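Local coordinates for acyl-CoA hydrolase (Bacillus cereus, PDB 1Y7U), which binds coenzyme A and calcium ions and probably hydrolyses long-chain fatty acyl-CoA thioesters to free fatty acids and CoA, at residues 62-67 with 118-123; 35-40 with 74-79. All coordinates share one frame; numbering follows the deposited sequence.

Contact 1: 62-67 with 118-123; sequences CVTASM and SFVTFV. With COA (coenzyme A), chain F.
The phenyl ring of Phe122 is met obliquely by Cys62 CB, Val63 O and Thr64 CB; its CE2 comes to 3.5 Å from Thr64 CB. Farther along, the Phe119 ring turns away from residues 62-67 and meets Phe99 edge-to-face. Both rings belong to antiparallel strand 112-125 of the hotdog sheet, and here its pairing with strand 61-71 is interrupted by a classic beta bulge. Ala65 and Ser66 both face Thr121, whose carbonyl oxygen accepts two bonds, from Ala65 N at 2.7 Å and from Ser66 N at 3.3 Å, the latter on a lone pair. The near-helical backbone of Ala65 (psi -38°) absorbs the extra residue. Val123 N reaches Val63 O at 2.9 Å, in the plane of that carbonyl; at the bulge Thr121 N returns a bond to Ser66 O, from 30° above the Ser66 carbonyl plane.

The two faces of the sheet are put to different uses. Thr64, Met67, Val120 and Phe122 face helix 39-58, the central helix round which a hotdog sheet wraps; the bent Met67 chain lays its SE across Val120 CG2. Val63, Ser66, Thr121 and Val123 line the other face and receive coenzyme A, adenine beside Ser66 and Thr121, pantetheine along Val63. The ligand also bonds to Asp71 of the second subunit, and Ser66 and Met67 pair with a strand of that subunit, carrying the sheet across the interface. A water lies 2.7 Å from Ser66 OG and 2.8 Å from Thr121 OG1. At the pantetheine end, the amide N4P of coenzyme A donates to Thr64 O over 3.2 Å, with an angle of 153° at the hydrogen.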
loop_
_atom_site.group_PDB
_atom_site.type_symbol
_atom_site.label_atom_id
_atom_site.label_comp_id
_atom_site.label_asym_id
_atom_site.label_seq_id
_atom_site.Cartn_x
_atom_site.Cartn_y
_atom_site.Cartn_z
ATOM N N CYS A 62 -17.000 0.190 16.843
ATOM C CA CYS A 62 -16.655 1.504 17.365
ATOM C C CYS A 62 -16.146 2.526 16.368
ATOM O O CYS A 62 -15.746 2.202 15.255
ATOM C CB CYS A 62 -15.649 1.355 18.493
ATOM S SG CYS A 62 -16.337 0.446 19.877
ATOM N N VAL A 63 -16.169 3.775 16.809
ATOM C CA VAL A 63 -15.746 4.924 16.020
ATOM C C VAL A 63 -14.811 5.766 16.894
ATOM O O VAL A 63 -14.993 5.850 18.107
ATOM C CB VAL A 63 -16.978 5.755 15.628
ATOM C CG1 VAL A 63 -16.809 7.180 16.085
ATOM C CG2 VAL A 63 -17.210 5.673 14.145
ATOM N N THR A 64 -13.815 6.402 16.299
ATOM C CA THR A 64 -12.901 7.195 17.108
ATOM C C THR A 64 -13.385 8.628 17.277
ATOM O O THR A 64 -13.573 9.353 16.304
ATOM C CB THR A 64 -11.434 7.139 16.547
ATOM O OG1 THR A 64 -10.733 8.335 16.903
ATOM C CG2 THR A 64 -11.419 6.948 15.057
ATOM N N ALA A 65 -13.602 9.011 18.534
ATOM C CA ALA A 65 -14.095 10.342 18.879
ATOM C C ALA A 65 -13.003 11.385 19.048
ATOM O O ALA A 65 -13.176 12.539 18.662
ATOM C CB ALA A 65 -14.931 10.272 20.151
ATOM N N SER A 66 -11.877 10.996 19.627
ATOM C CA SER A 66 -10.822 11.970 19.812
ATOM C C SER A 66 -9.453 11.369 20.060
ATOM O O SER A 66 -9.317 10.188 20.389
ATOM C CB SER A 66 -11.174 12.900 20.977
ATOM O OG SER A 66 -11.163 12.202 22.217
HETATM N N MSE A 67 -8.441 12.208 19.898
HETATM C CA MSE A 67 -7.058 11.831 20.132
HETATM C C MSE A 67 -6.535 12.837 21.148
HETATM O O MSE A 67 -6.711 14.047 20.972
HETATM C CB MSE A 67 -6.243 11.955 18.843
HETATM C CG MSE A 67 -5.691 10.650 18.301
HETATM SE SE MSE A 67 -4.233 9.877 19.312
HETATM C CE MSE A 67 -3.757 8.467 18.082
ATOM N N SER A 118 -0.544 8.013 24.691
ATOM C CA SER A 118 -1.708 8.862 24.517
ATOM C C SER A 118 -2.979 8.107 24.870
ATOM O O SER A 118 -2.942 6.926 25.211
ATOM C CB SER A 118 -1.782 9.363 23.072
ATOM O OG SER A 118 -2.743 10.398 22.944
ATOM N N PHE A 119 -4.100 8.806 24.810
ATOM C CA PHE A 119 -5.385 8.200 25.091
ATOM C C PHE A 119 -6.250 8.491 23.893
ATOM O O PHE A 119 -6.290 9.621 23.410
ATOM C CB PHE A 119 -6.024 8.807 26.336
ATOM C CG PHE A 119 -5.242 8.575 27.590
ATOM C CD1 PHE A 119 -4.098 9.322 27.858
ATOM C CD2 PHE A 119 -5.644 7.606 28.507
ATOM C CE1 PHE A 119 -3.360 9.104 29.030
ATOM C CE2 PHE A 119 -4.919 7.383 29.668
ATOM C CZ PHE A 119 -3.778 8.129 29.935
ATOM N N VAL A 120 -6.921 7.468 23.391
ATOM C CA VAL A 120 -7.786 7.657 22.245
ATOM C C VAL A 120 -9.181 7.343 22.748
ATOM O O VAL A 120 -9.389 6.344 23.434
ATOM C CB VAL A 120 -7.414 6.709 21.094
ATOM C CG1 VAL A 120 -8.104 7.165 19.812
ATOM C CG2 VAL A 120 -5.906 6.677 20.906
ATOM N N THR A 121 -10.136 8.205 22.432
ATOM C CA THR A 121 -11.496 7.993 22.885
ATOM C C THR A 121 -12.348 7.402 21.772
ATOM O O THR A 121 -12.355 7.917 20.652
ATOM C CB THR A 121 -12.127 9.325 23.356
ATOM O OG1 THR A 121 -11.300 9.911 24.368
ATOM C CG2 THR A 121 -13.520 9.090 23.923
ATOM N N PHE A 122 -13.057 6.320 22.087
ATOM C CA PHE A 122 -13.936 5.662 21.123
ATOM C C PHE A 122 -15.378 5.625 21.630
ATOM O O PHE A 122 -15.620 5.573 22.835
ATOM C CB PHE A 122 -13.466 4.227 20.849
ATOM C CG PHE A 122 -12.232 4.134 19.988
ATOM C CD1 PHE A 122 -10.964 4.226 20.551
ATOM C CD2 PHE A 122 -12.343 3.979 18.610
ATOM C CE1 PHE A 122 -9.824 4.164 19.755
ATOM C CE2 PHE A 122 -11.216 3.916 17.807
ATOM C CZ PHE A 122 -9.952 4.009 18.379
ATOM N N VAL A 123 -16.333 5.658 20.707
ATOM C CA VAL A 123 -17.749 5.600 21.063
ATOM C C VAL A 123 -18.394 4.423 20.345
ATOM O O VAL A 123 -18.332 4.322 19.117
ATOM C CB VAL A 123 -18.510 6.877 20.642
ATOM C CG1 VAL A 123 -20.008 6.687 20.871
ATOM C CG2 VAL A 123 -18.001 8.068 21.427
HETATM N N1A COA F . -14.076 13.630 22.767
HETATM C C2A COA F . -14.238 12.634 23.667
HETATM N N3A COA F . -15.457 12.054 23.829
HETATM C C4A COA F . -16.486 12.458 23.113
HETATM C C5A COA F . -16.327 13.423 22.184
HETATM C C6A COA F . -15.105 14.034 21.990
HETATM N N6A COA F . -14.814 14.751 20.906
HETATM N N7A COA F . -17.497 13.608 21.635
HETATM C C8A COA F . -18.364 12.777 22.157
HETATM N N9A COA F . -17.768 12.068 23.096
HETATM C C1B COA F . -18.414 10.977 23.832
HETATM C C2B COA F . -18.851 11.309 25.235
HETATM O O2B COA F . -17.829 10.880 26.091
HETATM C C3B COA F . -20.109 10.507 25.478
HETATM O O3B COA F . -19.693 9.561 26.376
HETATM P P3B COA F . -20.449 8.809 27.457
HETATM O O7A COA F . -19.638 7.733 27.780
HETATM O O8A COA F . -21.718 8.291 27.209
HETATM O O9A COA F . -20.506 9.560 28.613
HETATM C C4B COA F . -20.320 9.860 24.139
HETATM O O4B COA F . -19.635 10.668 23.249
HETATM C C5B COA F . -21.737 9.808 23.673
HETATM O O5B COA F . -21.987 10.924 22.861
HETATM P P1A COA F . -23.442 11.472 22.514
HETATM O O1A COA F . -23.652 12.832 23.017
HETATM O O2A COA F . -24.477 10.619 23.093
HETATM O O3A COA F . -23.570 11.586 20.939
HETATM P P2A COA F . -22.561 12.193 19.876
HETATM O O4A COA F . -21.968 13.476 20.275
HETATM O O5A COA F . -23.340 12.362 18.675
HETATM O O6A COA F . -21.431 11.112 19.625
HETATM C CBP COA F . -19.759 11.732 17.929
HETATM C CCP COA F . -20.834 10.758 18.396
HETATM C CDP COA F . -20.001 13.148 18.384
HETATM C CEP COA F . -18.422 11.307 18.474
HETATM C CAP COA F . -19.898 11.922 16.418
HETATM O OAP COA F . -20.333 13.224 16.110
HETATM C C9P COA F . -19.132 11.188 15.369
HETATM O O9P COA F . -19.737 10.137 14.715
HETATM N N8P COA F . -17.920 11.553 15.097
HETATM C C7P COA F . -16.917 10.611 14.722
HETATM C C6P COA F . -17.351 9.500 13.786
HETATM C C5P COA F . -16.238 8.974 12.940
HETATM O O5P COA F . -16.483 8.438 11.839
HETATM N N4P COA F . -15.032 9.118 13.420
HETATM C C3P COA F . -13.908 9.163 12.561
HETATM C C2P COA F . -13.829 10.524 11.936
HETATM S S1P COA F . -14.184 10.462 10.215
HETATM O O HOH W 1 -9.058 11.532 23.804
#

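Contact 2: 35-40 with 74-79; sequences NTLFGG and HPVRSS. With COA (coenzyme A), chain J; SO4 (sulfate ion), chain E.
The Arg77 side chain crosses that of Asn35 at about a right angle before reaching a sulfate. Its CB lies 3.3 Å from Asn35 ND2, and CG, set beside the backbone N, passes close to Asn35 O. From CG to NE the chain is extended; CD runs on past Asn35 ND2, and the turn at chi4 (-61°) presents the guanidinium edge to the sulfate and to the carbonyl of Asn35. NE donates almost straight to SO4 O1 (3.1 Å, 176°), NH2 to SO4 O3, while NH1 returns a weak bond to Asn35 O at 3.0 Å. Pro75 CB lies over one guanidinium face, offset toward the rim. The sulfate probably comes from the crystallisation liquor.

Asn35 OD1 is gripped twice, by Ser78 OG on a lone pair at 3.1 Å and by Ser78 N from above the carbonyl plane. Leu37 N bonds to Val76 O at 3.0 Å, and Leu37 CD1 packs on Val76 CG1. Thr36 and Val76 belong to the CoA site, here at the ligand's thiol end: Thr36 OG1 donates to O5P at 3.1 Å, and Val76 CG2 lies near S1P. The contact joins the lead-in to helix 39-58 with the loop between strands 61-71 and 81-91, where Val76 leans on Ala115 of strand 112-125.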
loop_
_atom_site.group_PDB
_atom_site.type_symbol
_atom_site.label_atom_id
_atom_site.label_comp_id
_atom_site.label_asym_id
_atom_site.label_seq_id
_atom_site.Cartn_x
_atom_site.Cartn_y
_atom_site.Cartn_z
ATOM N N ASN A 35 15.649 10.185 8.726
ATOM C CA ASN A 35 15.619 8.802 9.177
ATOM C C ASN A 35 14.876 8.671 10.500
ATOM O O ASN A 35 15.416 8.202 11.497
ATOM C CB ASN A 35 17.034 8.234 9.319
ATOM C CG ASN A 35 17.040 6.815 9.867
ATOM O OD1 ASN A 35 16.325 5.940 9.372
ATOM N ND2 ASN A 35 17.849 6.582 10.894
ATOM N N THR A 36 13.635 9.126 10.503
ATOM C CA THR A 36 12.781 9.018 11.669
ATOM C C THR A 36 11.377 8.942 11.088
ATOM O O THR A 36 11.108 9.508 10.027
ATOM C CB THR A 36 12.909 10.231 12.620
ATOM O OG1 THR A 36 12.063 10.030 13.762
ATOM C CG2 THR A 36 12.498 11.507 11.921
ATOM N N LEU A 37 10.499 8.213 11.764
ATOM C CA LEU A 37 9.134 8.051 11.300
ATOM C C LEU A 37 8.394 9.370 11.205
ATOM O O LEU A 37 8.712 10.327 11.915
ATOM C CB LEU A 37 8.361 7.152 12.255
ATOM C CG LEU A 37 8.561 5.640 12.273
ATOM C CD1 LEU A 37 7.783 5.083 13.455
ATOM C CD2 LEU A 37 8.070 5.017 10.965
ATOM N N PHE A 38 7.415 9.417 10.307
ATOM C CA PHE A 38 6.579 10.590 10.186
ATOM C C PHE A 38 5.676 10.450 11.411
ATOM O O PHE A 38 5.320 9.336 11.794
ATOM C CB PHE A 38 5.724 10.528 8.931
ATOM C CG PHE A 38 6.480 10.771 7.669
ATOM C CD1 PHE A 38 6.852 9.714 6.845
ATOM C CD2 PHE A 38 6.803 12.066 7.281
ATOM C CE1 PHE A 38 7.530 9.943 5.652
ATOM C CE2 PHE A 38 7.483 12.300 6.089
ATOM C CZ PHE A 38 7.845 11.235 5.274
ATOM N N GLY A 39 5.318 11.561 12.036
ATOM C CA GLY A 39 4.461 11.473 13.200
ATOM C C GLY A 39 3.178 10.758 12.838
ATOM O O GLY A 39 2.643 9.977 13.624
ATOM N N GLY A 40 2.690 11.018 11.633
ATOM C CA GLY A 40 1.461 10.394 11.183
ATOM C C GLY A 40 1.472 8.877 11.275
ATOM O O GLY A 40 0.504 8.267 11.730
ATOM N N HIS A 74 11.030 10.639 21.646
ATOM C CA HIS A 74 12.285 10.284 20.990
ATOM C C HIS A 74 11.980 9.899 19.571
ATOM O O HIS A 74 10.833 9.620 19.226
ATOM C CB HIS A 74 12.973 9.095 21.661
ATOM C CG HIS A 74 13.335 9.332 23.091
ATOM N ND1 HIS A 74 12.507 8.985 24.135
ATOM C CD2 HIS A 74 14.424 9.906 23.650
ATOM C CE1 HIS A 74 13.069 9.334 25.277
ATOM N NE2 HIS A 74 14.233 9.895 25.010
ATOM N N PRO A 75 13.001 9.883 18.714
ATOM C CA PRO A 75 12.764 9.508 17.326
ATOM C C PRO A 75 12.769 7.994 17.217
ATOM O O PRO A 75 13.334 7.312 18.065
ATOM C CB PRO A 75 13.952 10.129 16.608
ATOM C CG PRO A 75 15.044 9.930 17.601
ATOM C CD PRO A 75 14.378 10.372 18.890
ATOM N N VAL A 76 12.119 7.479 16.182
ATOM C CA VAL A 76 12.082 6.053 15.915
ATOM C C VAL A 76 12.731 5.941 14.545
ATOM O O VAL A 76 12.169 6.393 13.549
ATOM C CB VAL A 76 10.659 5.547 15.840
ATOM C CG1 VAL A 76 10.657 4.048 15.560
ATOM C CG2 VAL A 76 9.943 5.869 17.136
ATOM N N ARG A 77 13.918 5.353 14.499
ATOM C CA ARG A 77 14.662 5.235 13.251
ATOM C C ARG A 77 14.571 3.865 12.589
ATOM O O ARG A 77 13.896 2.973 13.089
ATOM C CB ARG A 77 16.123 5.609 13.509
ATOM C CG ARG A 77 16.248 6.981 14.136
ATOM C CD ARG A 77 17.644 7.276 14.660
ATOM N NE ARG A 77 17.718 8.584 15.314
ATOM C CZ ARG A 77 17.472 9.746 14.709
ATOM N NH1 ARG A 77 17.133 9.783 13.425
ATOM N NH2 ARG A 77 17.560 10.876 15.392
ATOM N N SER A 78 15.247 3.719 11.454
ATOM C CA SER A 78 15.252 2.470 10.702
ATOM C C SER A 78 15.942 1.361 11.490
ATOM O O SER A 78 15.637 0.188 11.324
ATOM C CB SER A 78 15.979 2.671 9.379
ATOM O OG SER A 78 17.339 2.995 9.615
ATOM N N SER A 79 16.888 1.742 12.335
ATOM C CA SER A 79 17.622 0.785 13.155
ATOM C C SER A 79 16.743 0.312 14.293
ATOM O O SER A 79 17.123 -0.567 15.066
ATOM C CB SER A 79 18.877 1.442 13.729
ATOM O OG SER A 79 18.582 2.727 14.258
HETATM N N1A COA J . 6.502 19.954 21.357
HETATM C C2A COA J . 6.666 21.080 20.696
HETATM N N3A COA J . 7.885 21.558 20.620
HETATM C C4A COA J . 8.886 20.977 21.185
HETATM C C5A COA J . 8.723 19.860 21.811
HETATM C C6A COA J . 7.524 19.345 21.904
HETATM N N6A COA J . 7.303 18.236 22.521
HETATM N N7A COA J . 9.847 19.476 22.237
HETATM C C8A COA J . 10.709 20.343 21.840
HETATM N N9A COA J . 10.136 21.310 21.185
HETATM C C1B COA J . 10.700 22.549 20.640
HETATM C C2B COA J . 11.250 23.445 21.647
HETATM O O2B COA J . 10.246 24.297 21.984
HETATM C C3B COA J . 12.169 24.256 20.865
HETATM O O3B COA J . 11.405 25.188 20.211
HETATM P P3B COA J . 11.908 26.586 19.872
HETATM O O7A COA J . 11.165 27.196 18.900
HETATM O O8A COA J . 13.242 26.553 19.524
HETATM O O9A COA J . 11.686 27.465 20.911
HETATM C C4B COA J . 12.787 23.231 20.018
HETATM O O4B COA J . 11.792 22.337 19.842
HETATM C C5B COA J . 13.624 22.361 20.882
HETATM O O5B COA J . 14.872 22.806 21.182
HETATM P P1A COA J . 15.698 21.757 21.793
HETATM O O1A COA J . 15.380 21.688 23.156
HETATM O O2A COA J . 17.026 22.072 21.450
HETATM O O3A COA J . 15.239 20.457 21.161
HETATM P P2A COA J . 15.336 19.108 21.886
HETATM O O4A COA J . 14.767 19.006 23.199
HETATM O O5A COA J . 16.439 18.271 21.553
HETATM O O6A COA J . 14.134 18.453 21.283
HETATM C CBP COA J . 13.197 17.380 19.330
HETATM C CCP COA J . 14.070 18.444 19.918
HETATM C CDP COA J . 11.809 17.854 19.205
HETATM C CEP COA J . 13.779 17.294 17.999
HETATM C CAP COA J . 13.197 16.001 19.934
HETATM O OAP COA J . 12.180 15.953 20.840
HETATM C C9P COA J . 12.916 14.913 18.982
HETATM O O9P COA J . 13.799 14.544 18.016
HETATM N N8P COA J . 11.788 14.348 19.088
HETATM C C7P COA J . 11.401 13.360 18.186
HETATM C C6P COA J . 10.614 13.820 17.003
HETATM C C5P COA J . 10.595 12.779 15.975
HETATM O O5P COA J . 11.468 12.668 15.228
HETATM N N4P COA J . 9.638 11.971 15.956
HETATM C C3P COA J . 8.739 11.796 14.904
HETATM C C2P COA J . 8.038 10.518 15.207
HETATM S S1P COA J . 9.055 9.400 16.104
HETATM S S SO4 E . 18.805 9.736 19.147
HETATM O O1 SO4 E . 18.583 8.544 18.260
HETATM O O2 SO4 E . 20.066 9.541 19.932
HETATM O O3 SO4 E . 18.885 10.956 18.274
HETATM O O4 SO4 E . 17.692 9.916 20.140
#

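In the fold
Contacts 1 and 2 sit at different CoA sites of the same chain, their centres 24 Å apart and their nearest atoms about 8 Å apart. Helix 39-58, which begins within 35-40, leads directly into strand 61-71. Across the interface the two kinds of contact come together: Val63 packs on Thr36 of the second subunit, and Thr36 on Val63 of that subunit. The coenzyme A at contact 2 is also held by Ser66 of the second subunit, the one at contact 1 by Asp71 of the second subunit. Each coenzyme A is therefore bound between chains. Contact 1 supplies the sheet surface for adenine and pantetheine, contact 2 the loops around the thiol end.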